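Local coordinates for protein cell divisionFtsK/SpoIIIE (Thermomonospora curvata, PDB 4NH0) that forms part of the ESX type VII secretion system, which exports proteins including EsxA and EsxB, has weak ATPase activity and might be the translocase subunit, at residues Cys693-Gly698 with Val771-Leu776; Gly657-Ala662 with Thr823-Arg828; Ala521-Pro526 with Ser574-Val579. All coordinates share one frame; numbering follows the deposited sequence.

From the N terminus, contact 3 comes first. It joins a loop after strand 518-520 to the start of helix 575-583 and closes a loop whose residues 531-571 are not modelled. Contact 2 opens next, with strand 659-662, and closes only at strand 823-827. Contact 1 opens and closes within that long loop, pairing the end of strand 689-694 with the end of strand 767-772. Contacts 1 and 2 belong to the same sheet of the FtsK 2 domain, their centres about 14 Å apart, with strand 801-807 lying between them. Contact 3 precedes both in series and is remote, its centre about 61 Å from that of contact 1 and about 54 Å from that of contact 2.

Contact 1 (Cys693-Gly698 with Val771-Leu776); sequences CLDFGG and VVDNWL. With MG (magnesium ion), chain D.
Asp773 reaches across from the end of its strand to the turn of Asp695, Phe696 and Gly697. Its CB lies 3.2 Å from Phe696 N. CG, anti to the backbone N (chi1 -153°), is 3.4 Å from Gly697 N. At the tip, OD1 is 3.9 Å from the magnesium, too far for a direct ligand. OD2 lies 2.9 Å from Asp695 OD1; both are acceptors, and the two carboxylates run side by side with planes 37° apart. Asp695 OD1 accepts from Gly699 N, and OD2 from Leu701 N. Gly697 O binds the magnesium at 2.1 Å, and Ser670 OG is another ligand. An alanine in place of Asp773 would probably leave a gap where its carboxylate packs against Asp695 OD1 and Gly697, near the magnesium. The strands pair in parallel: Leu694 N bonds Val771 O, and Asp773 N bonds Leu694 O at 3.1 Å. The position of Asp773 fits a Walker B aspartate, and Asn774 probably stands where FtsK 1 has Glu425. Asn774 is the N-cap of helix 775-781, its OD1 taking a weak bond from Leu776 N. Strand 801-807 lies beside Val772, helix 669-683 packs on Val771 and Asp773, and helix 719-742 on Leu694 and Phe696.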
loop_
_atom_site.group_PDB
_atom_site.type_symbol
_atom_site.label_atom_id
_atom_site.label_comp_id
_atom_site.label_asym_id
_atom_site.label_seq_id
_atom_site.Cartn_x
_atom_site.Cartn_y
_atom_site.Cartn_z
ATOM N N CYS A 693 -3.099 14.092 -0.733
ATOM C CA CYS A 693 -1.876 13.348 -0.466
ATOM C C CYS A 693 -0.759 14.175 0.156
ATOM O O CYS A 693 -0.594 15.357 -0.140
ATOM C CB CYS A 693 -1.369 12.716 -1.761
ATOM S SG CYS A 693 -2.635 11.823 -2.686
ATOM N N LEU A 694 0.002 13.525 1.029
ATOM C CA LEU A 694 1.218 14.091 1.594
ATOM C C LEU A 694 2.386 13.211 1.178
ATOM O O LEU A 694 2.734 12.263 1.879
ATOM C CB LEU A 694 1.129 14.184 3.118
ATOM C CG LEU A 694 0.536 15.442 3.758
ATOM C CD1 LEU A 694 -0.824 15.779 3.185
ATOM C CD2 LEU A 694 0.441 15.265 5.262
ATOM N N ASP A 695 2.981 13.510 0.029
ATOM C CA ASP A 695 4.009 12.637 -0.521
ATOM C C ASP A 695 5.317 12.764 0.244
ATOM O O ASP A 695 6.130 13.638 -0.029
ATOM C CB ASP A 695 4.241 12.935 -2.001
ATOM C CG ASP A 695 4.875 11.771 -2.735
ATOM O OD1 ASP A 695 5.595 10.976 -2.095
ATOM O OD2 ASP A 695 4.647 11.642 -3.955
ATOM N N PHE A 696 5.518 11.871 1.204
ATOM C CA PHE A 696 6.748 11.851 1.974
ATOM C C PHE A 696 7.604 10.621 1.655
ATOM O O PHE A 696 8.534 10.305 2.393
ATOM C CB PHE A 696 6.438 11.909 3.478
ATOM C CG PHE A 696 5.957 13.252 3.946
ATOM C CD1 PHE A 696 6.286 14.400 3.246
ATOM C CD2 PHE A 696 5.174 13.370 5.086
ATOM C CE1 PHE A 696 5.837 15.643 3.672
ATOM C CE2 PHE A 696 4.730 14.605 5.511
ATOM C CZ PHE A 696 5.062 15.738 4.806
ATOM N N GLY A 697 7.331 9.959 0.534
ATOM C CA GLY A 697 8.125 8.805 0.150
ATOM C C GLY A 697 8.497 8.707 -1.320
ATOM O O GLY A 697 8.118 7.750 -1.992
ATOM N N GLY A 698 9.242 9.686 -1.828
ATOM C CA GLY A 698 9.764 9.607 -3.183
ATOM C C GLY A 698 9.239 10.639 -4.164
ATOM O O GLY A 698 9.857 10.888 -5.200
ATOM N N VAL A 771 -3.921 10.715 2.294
ATOM C CA VAL A 771 -2.793 9.824 2.057
ATOM C C VAL A 771 -1.474 10.419 2.536
ATOM O O VAL A 771 -1.119 11.541 2.177
ATOM C CB VAL A 771 -2.665 9.478 0.564
ATOM C CG1 VAL A 771 -1.578 8.440 0.354
ATOM C CG2 VAL A 771 -3.990 8.973 0.023
ATOM N N VAL A 772 -0.754 9.657 3.352
ATOM C CA VAL A 772 0.581 10.040 3.792
ATOM C C VAL A 772 1.570 8.947 3.408
ATOM O O VAL A 772 1.411 7.793 3.802
ATOM C CB VAL A 772 0.634 10.284 5.309
ATOM C CG1 VAL A 772 2.049 10.625 5.741
ATOM C CG2 VAL A 772 -0.325 11.394 5.700
ATOM N N ASP A 773 2.588 9.312 2.637
ATOM C CA ASP A 773 3.512 8.328 2.081
ATOM C C ASP A 773 4.512 7.813 3.118
ATOM O O ASP A 773 4.750 6.612 3.209
ATOM C CB ASP A 773 4.256 8.923 0.887
ATOM C CG ASP A 773 4.705 7.869 -0.105
ATOM O OD1 ASP A 773 4.803 6.688 0.281
ATOM O OD2 ASP A 773 4.965 8.225 -1.274
ATOM N N ASN A 774 5.101 8.718 3.892
ATOM C CA ASN A 774 6.033 8.322 4.942
ATOM C C ASN A 774 5.635 8.935 6.272
ATOM O O ASN A 774 5.942 10.093 6.551
ATOM C CB ASN A 774 7.456 8.733 4.577
ATOM C CG ASN A 774 8.511 8.041 5.413
ATOM O OD1 ASN A 774 8.270 7.650 6.554
ATOM N ND2 ASN A 774 9.703 7.896 4.846
ATOM N N TRP A 775 4.951 8.142 7.090
ATOM C CA TRP A 775 4.445 8.606 8.373
ATOM C C TRP A 775 5.564 9.064 9.298
ATOM O O TRP A 775 5.379 9.978 10.099
ATOM C CB TRP A 775 3.634 7.502 9.046
ATOM C CG TRP A 775 3.041 7.915 10.351
ATOM C CD1 TRP A 775 3.521 7.632 11.594
ATOM C CD2 TRP A 775 1.858 8.695 10.545
ATOM N NE1 TRP A 775 2.707 8.184 12.552
ATOM C CE2 TRP A 775 1.677 8.842 11.933
ATOM C CE3 TRP A 775 0.931 9.282 9.680
ATOM C CZ2 TRP A 775 0.611 9.551 12.475
ATOM C CZ3 TRP A 775 -0.129 9.983 10.220
ATOM C CH2 TRP A 775 -0.278 10.114 11.604
ATOM N N LEU A 776 6.723 8.426 9.182
ATOM C CA LEU A 776 7.876 8.785 9.996
ATOM C C LEU A 776 8.308 10.219 9.716
ATOM O O LEU A 776 8.562 10.990 10.640
ATOM C CB LEU A 776 9.037 7.824 9.739
ATOM C CG LEU A 776 10.308 8.072 10.552
ATOM C CD1 LEU A 776 10.024 7.939 12.038
ATOM C CD2 LEU A 776 11.410 7.118 10.124
HETATM MG MG MG D . 8.362 5.949 -1.033
HETATM O O HOH W 1 9.213 5.592 -2.858
#

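Contact 2 (Gly657-Ala662 with Thr823-Arg828)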
loop_
_atom_site.group_PDB
_atom_site.type_symbol
_atom_site.label_atom_id
_atom_site.label_comp_id
_atom_site.label_asym_id
_atom_site.label_seq_id
_atom_site.Cartn_x
_atom_site.Cartn_y
_atom_site.Cartn_z
ATOM N N GLY A 657 -12.037 0.654 6.935
ATOM C CA GLY A 657 -11.912 1.767 6.014
ATOM C C GLY A 657 -10.563 2.456 6.066
ATOM O O GLY A 657 -10.177 3.147 5.126
ATOM N N HIS A 658 -9.846 2.272 7.170
ATOM C CA HIS A 658 -8.513 2.843 7.318
ATOM C C HIS A 658 -7.454 1.878 6.801
ATOM O O HIS A 658 -7.446 0.701 7.160
ATOM C CB HIS A 658 -8.241 3.197 8.780
ATOM C CG HIS A 658 -8.971 4.414 9.251
ATOM N ND1 HIS A 658 -9.318 5.447 8.406
ATOM C CD2 HIS A 658 -9.423 4.765 10.478
ATOM C CE1 HIS A 658 -9.946 6.383 9.093
ATOM N NE2 HIS A 658 -10.026 5.992 10.353
ATOM N N VAL A 659 -6.559 2.381 5.957
ATOM C CA VAL A 659 -5.535 1.545 5.344
ATOM C C VAL A 659 -4.140 1.899 5.842
ATOM O O VAL A 659 -3.755 3.067 5.865
ATOM C CB VAL A 659 -5.561 1.662 3.807
ATOM C CG1 VAL A 659 -4.511 0.757 3.184
ATOM C CG2 VAL A 659 -6.940 1.319 3.274
ATOM N N GLY A 660 -3.388 0.880 6.244
ATOM C CA GLY A 660 -2.011 1.062 6.665
ATOM C C GLY A 660 -1.064 0.231 5.823
ATOM O O GLY A 660 -1.376 -0.902 5.462
ATOM N N VAL A 661 0.095 0.797 5.504
ATOM C CA VAL A 661 1.088 0.107 4.689
ATOM C C VAL A 661 2.477 0.205 5.313
ATOM O O VAL A 661 2.925 1.288 5.682
ATOM C CB VAL A 661 1.138 0.678 3.256
ATOM C CG1 VAL A 661 2.258 0.029 2.458
ATOM C CG2 VAL A 661 -0.197 0.484 2.557
ATOM N N ALA A 662 3.156 -0.932 5.433
ATOM C CA ALA A 662 4.515 -0.951 5.960
ATOM C C ALA A 662 5.441 -1.756 5.060
ATOM O O ALA A 662 4.995 -2.606 4.291
ATOM C CB ALA A 662 4.530 -1.511 7.368
ATOM N N THR A 823 -7.431 -2.060 7.717
ATOM C CA THR A 823 -6.839 -2.805 6.614
ATOM C C THR A 823 -5.338 -2.560 6.547
ATOM O O THR A 823 -4.894 -1.502 6.106
ATOM C CB THR A 823 -7.469 -2.427 5.264
ATOM O OG1 THR A 823 -8.869 -2.727 5.287
ATOM C CG2 THR A 823 -6.816 -3.208 4.141
ATOM N N LYS A 824 -4.560 -3.539 6.989
ATOM C CA LYS A 824 -3.110 -3.422 6.956
ATOM C C LYS A 824 -2.531 -4.183 5.773
ATOM O O LYS A 824 -2.793 -5.371 5.597
ATOM C CB LYS A 824 -2.494 -3.928 8.261
ATOM C CG LYS A 824 -2.928 -3.149 9.489
ATOM C CD LYS A 824 -1.985 -3.383 10.653
ATOM C CE LYS A 824 -2.532 -2.780 11.933
ATOM N NZ LYS A 824 -3.794 -3.445 12.357
ATOM N N LEU A 825 -1.746 -3.484 4.962
ATOM C CA LEU A 825 -1.098 -4.092 3.810
ATOM C C LEU A 825 0.401 -4.191 4.054
ATOM O O LEU A 825 1.138 -3.225 3.864
ATOM C CB LEU A 825 -1.392 -3.285 2.546
ATOM C CG LEU A 825 -2.883 -3.116 2.249
ATOM C CD1 LEU A 825 -3.109 -2.244 1.027
ATOM C CD2 LEU A 825 -3.544 -4.474 2.070
ATOM N N GLU A 826 0.843 -5.367 4.486
ATOM C CA GLU A 826 2.231 -5.570 4.876
ATOM C C GLU A 826 3.068 -6.146 3.742
ATOM O O GLU A 826 2.669 -7.105 3.084
ATOM C CB GLU A 826 2.305 -6.487 6.097
ATOM C CG GLU A 826 3.715 -6.810 6.552
ATOM C CD GLU A 826 3.737 -7.686 7.786
ATOM O OE1 GLU A 826 2.891 -7.475 8.680
ATOM O OE2 GLU A 826 4.597 -8.587 7.865
ATOM N N LEU A 827 4.233 -5.548 3.522
ATOM C CA LEU A 827 5.166 -6.018 2.508
ATOM C C LEU A 827 6.376 -6.659 3.174
ATOM O O LEU A 827 6.284 -7.149 4.298
ATOM C CB LEU A 827 5.601 -4.865 1.602
ATOM C CG LEU A 827 4.774 -4.546 0.355
ATOM C CD1 LEU A 827 3.298 -4.413 0.676
ATOM C CD2 LEU A 827 5.289 -3.278 -0.304
ATOM N N ARG A 828 7.510 -6.659 2.482
ATOM C CA ARG A 828 8.747 -7.169 3.061
ATOM C C ARG A 828 9.340 -6.145 4.019
ATOM O O ARG A 828 9.595 -5.003 3.640
ATOM C CB ARG A 828 9.757 -7.523 1.970
ATOM C CG ARG A 828 11.147 -7.857 2.495
ATOM C CD ARG A 828 11.129 -9.088 3.387
ATOM N NE ARG A 828 12.445 -9.371 3.952
ATOM C CZ ARG A 828 12.695 -10.359 4.804
ATOM N NH1 ARG A 828 11.719 -11.167 5.193
ATOM N NH2 ARG A 828 13.924 -10.543 5.268
#
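His658 meets Thr823 through its peptide group, with Thr823 N bonded to His658 O at 2.8 Å. Its flat imidazole leads away from the other strand. The His658 side chain touches Leu797 and Val803, and NE2 bonds Ala793 O. The other flat group, the Glu826 carboxylate, also finds its partners beyond the pair: Ser835 OG and Glu836 N. The two strands run parallel, with axes 4.6 Å apart at closest. Gly660 N bonds Thr823 O, and Leu825 N bonds Gly660 O at 2.7 Å. Ala662 N to Leu825 O is weak, while Leu827 N to Ala662 O is 3.1 Å. The apolar contact lies on the face of Val659, Val661 and Leu825. Leu825 crosses both valines obliquely. Its CD1 meets Val659 CG1 at 4.0 Å, and its CB meets Val661 CG2 at the same distance. Strand 659-662 runs into the P-loop that binds the ATP of FtsK 2, as expected of a P-loop NTPase. Helix 669-683 covers the valine face through Lys669, Met672 and Leu676. Strand 644-651 touches Thr823 and Leu825. In the sheet, strand 801-807 flanks 659-662, and strand 852-854 flanks 823-827.

Contact 3 (Ala521-Pro526 with Ser574-Val579); sequences AYVSGP and SLFDVV
Val523 and Phe576 are turned obliquely against each other, and the valine comes to the edge of the ring. Val523 CG2 lies 4.1 Å from Phe576 CD2, near the ring plane. CG2 occupies the crowded position between the backbone N and the carbonyl carbon. Phe576 CG is anti to its backbone N (chi1 -176°), and the ring leads away from the loop, where Arg322 makes a cation-pi contact with it. Leu575 points toward the loop instead. Its CB faces two carbonyls, Val523 O at 3.5 Å and Gly525 O, and its CD2 lies 4.4 Å from Val523 CB. Ser574 CB lies 3.8 Å from Ser524 C. The loop therefore turns its carbonyl oxygens to the first turn of the helix. Phe576 N makes a weak bond to Val523 O, bent to 122°. Leu575 N faces Gly525 O, but the modelled length is very short and its exact value is doubtful. At the same end Ser574 is the N-cap: its OG accepts a weak bond from Asp577 N at 3.4 Å and gives a weak one to Asp577 OD2. Glu319 also holds the loop, bonding Ser524 OG and Val523 N. Helix 317-329, whose start belongs to the predicted ATP site of FtsK 1, packs on Val523, Ser524, Phe576 and Val579. Helix 251-254 touches Val523 and Leu575. The contact thus joins helix 575-583 to the loop after strand 518-520, with both helices packed beside it.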
loop_
_atom_site.group_PDB
_atom_site.type_symbol
_atom_site.label_atom_id
_atom_site.label_comp_id
_atom_site.label_asym_id
_atom_site.label_seq_id
_atom_site.Cartn_x
_atom_site.Cartn_y
_atom_site.Cartn_z
ATOM N N ALA A 521 15.081 -49.160 -23.369
ATOM C CA ALA A 521 14.944 -48.654 -24.726
ATOM C C ALA A 521 15.206 -47.156 -24.739
ATOM O O ALA A 521 15.253 -46.523 -23.686
ATOM C CB ALA A 521 13.561 -48.962 -25.274
ATOM N N TYR A 522 15.377 -46.587 -25.927
ATOM C CA TYR A 522 15.626 -45.156 -26.041
ATOM C C TYR A 522 14.546 -44.466 -26.864
ATOM O O TYR A 522 13.839 -45.105 -27.641
ATOM C CB TYR A 522 17.005 -44.893 -26.651
ATOM C CG TYR A 522 17.178 -45.398 -28.067
ATOM C CD1 TYR A 522 16.885 -44.587 -29.156
ATOM C CD2 TYR A 522 17.649 -46.681 -28.315
ATOM C CE1 TYR A 522 17.045 -45.041 -30.450
ATOM C CE2 TYR A 522 17.813 -47.145 -29.606
ATOM C CZ TYR A 522 17.511 -46.320 -30.669
ATOM O OH TYR A 522 17.673 -46.776 -31.958
ATOM N N VAL A 523 14.425 -43.155 -26.681
ATOM C CA VAL A 523 13.442 -42.358 -27.404
ATOM C C VAL A 523 14.079 -41.091 -27.964
ATOM O O VAL A 523 13.437 -40.328 -28.684
ATOM C CB VAL A 523 12.255 -41.968 -26.503
ATOM C CG1 VAL A 523 11.432 -43.193 -26.146
ATOM C CG2 VAL A 523 12.750 -41.268 -25.249
ATOM N N SER A 524 15.348 -40.878 -27.629
ATOM C CA SER A 524 16.056 -39.670 -28.036
ATOM C C SER A 524 16.903 -39.900 -29.283
ATOM O O SER A 524 17.885 -39.195 -29.514
ATOM C CB SER A 524 16.935 -39.164 -26.892
ATOM O OG SER A 524 16.162 -38.901 -25.735
ATOM N N GLY A 525 16.519 -40.889 -30.083
ATOM C CA GLY A 525 17.228 -41.189 -31.314
ATOM C C GLY A 525 16.311 -41.157 -32.520
ATOM O O GLY A 525 15.115 -40.914 -32.385
ATOM N N PRO A 526 16.873 -41.388 -33.715
ATOM C CA PRO A 526 16.101 -41.472 -34.958
ATOM C C PRO A 526 15.692 -42.908 -35.267
ATOM O O PRO A 526 15.993 -43.802 -34.478
ATOM C CB PRO A 526 17.085 -40.951 -35.998
ATOM C CG PRO A 526 18.411 -41.436 -35.489
ATOM C CD PRO A 526 18.323 -41.444 -33.974
ATOM N N SER A 574 14.876 -36.410 -33.238
ATOM C CA SER A 574 14.714 -37.532 -32.321
ATOM C C SER A 574 13.320 -38.138 -32.412
ATOM O O SER A 574 12.369 -37.473 -32.820
ATOM C CB SER A 574 14.997 -37.091 -30.883
ATOM O OG SER A 574 14.058 -36.122 -30.453
ATOM N N LEU A 575 13.209 -39.406 -32.026
ATOM C CA LEU A 575 11.926 -40.099 -32.010
ATOM C C LEU A 575 10.989 -39.444 -31.006
ATOM O O LEU A 575 9.773 -39.444 -31.187
ATOM C CB LEU A 575 12.121 -41.581 -31.675
ATOM C CG LEU A 575 10.904 -42.509 -31.712
ATOM C CD1 LEU A 575 11.307 -43.866 -32.258
ATOM C CD2 LEU A 575 10.289 -42.664 -30.331
ATOM N N PHE A 576 11.569 -38.889 -29.948
ATOM C CA PHE A 576 10.809 -38.188 -28.922
ATOM C C PHE A 576 10.006 -37.043 -29.527
ATOM O O PHE A 576 8.794 -36.955 -29.335
ATOM C CB PHE A 576 11.746 -37.657 -27.836
ATOM C CG PHE A 576 11.035 -37.009 -26.681
ATOM C CD1 PHE A 576 10.770 -35.649 -26.685
ATOM C CD2 PHE A 576 10.640 -37.760 -25.588
ATOM C CE1 PHE A 576 10.120 -35.054 -25.623
ATOM C CE2 PHE A 576 9.991 -37.169 -24.522
ATOM C CZ PHE A 576 9.730 -35.815 -24.541
ATOM N N ASP A 577 10.694 -36.175 -30.262
ATOM C CA ASP A 577 10.066 -35.013 -30.879
ATOM C C ASP A 577 8.971 -35.416 -31.858
ATOM O O ASP A 577 7.913 -34.791 -31.906
ATOM C CB ASP A 577 11.115 -34.160 -31.594
ATOM C CG ASP A 577 12.142 -33.581 -30.642
ATOM O OD1 ASP A 577 11.778 -33.271 -29.489
ATOM O OD2 ASP A 577 13.314 -33.437 -31.048
ATOM N N VAL A 578 9.229 -36.464 -32.635
ATOM C CA VAL A 578 8.274 -36.943 -33.627
ATOM C C VAL A 578 6.977 -37.409 -32.971
ATOM O O VAL A 578 5.885 -37.114 -33.454
ATOM C CB VAL A 578 8.863 -38.097 -34.462
ATOM C CG1 VAL A 578 7.833 -38.623 -35.449
ATOM C CG2 VAL A 578 10.115 -37.637 -35.189
ATOM N N VAL A 579 7.106 -38.131 -31.863
ATOM C CA VAL A 579 5.945 -38.640 -31.145
ATOM C C VAL A 579 5.127 -37.512 -30.523
ATOM O O VAL A 579 3.941 -37.367 -30.815
ATOM C CB VAL A 579 6.357 -39.630 -30.040
ATOM C CG1 VAL A 579 5.163 -39.980 -29.172
ATOM C CG2 VAL A 579 6.960 -40.883 -30.650
#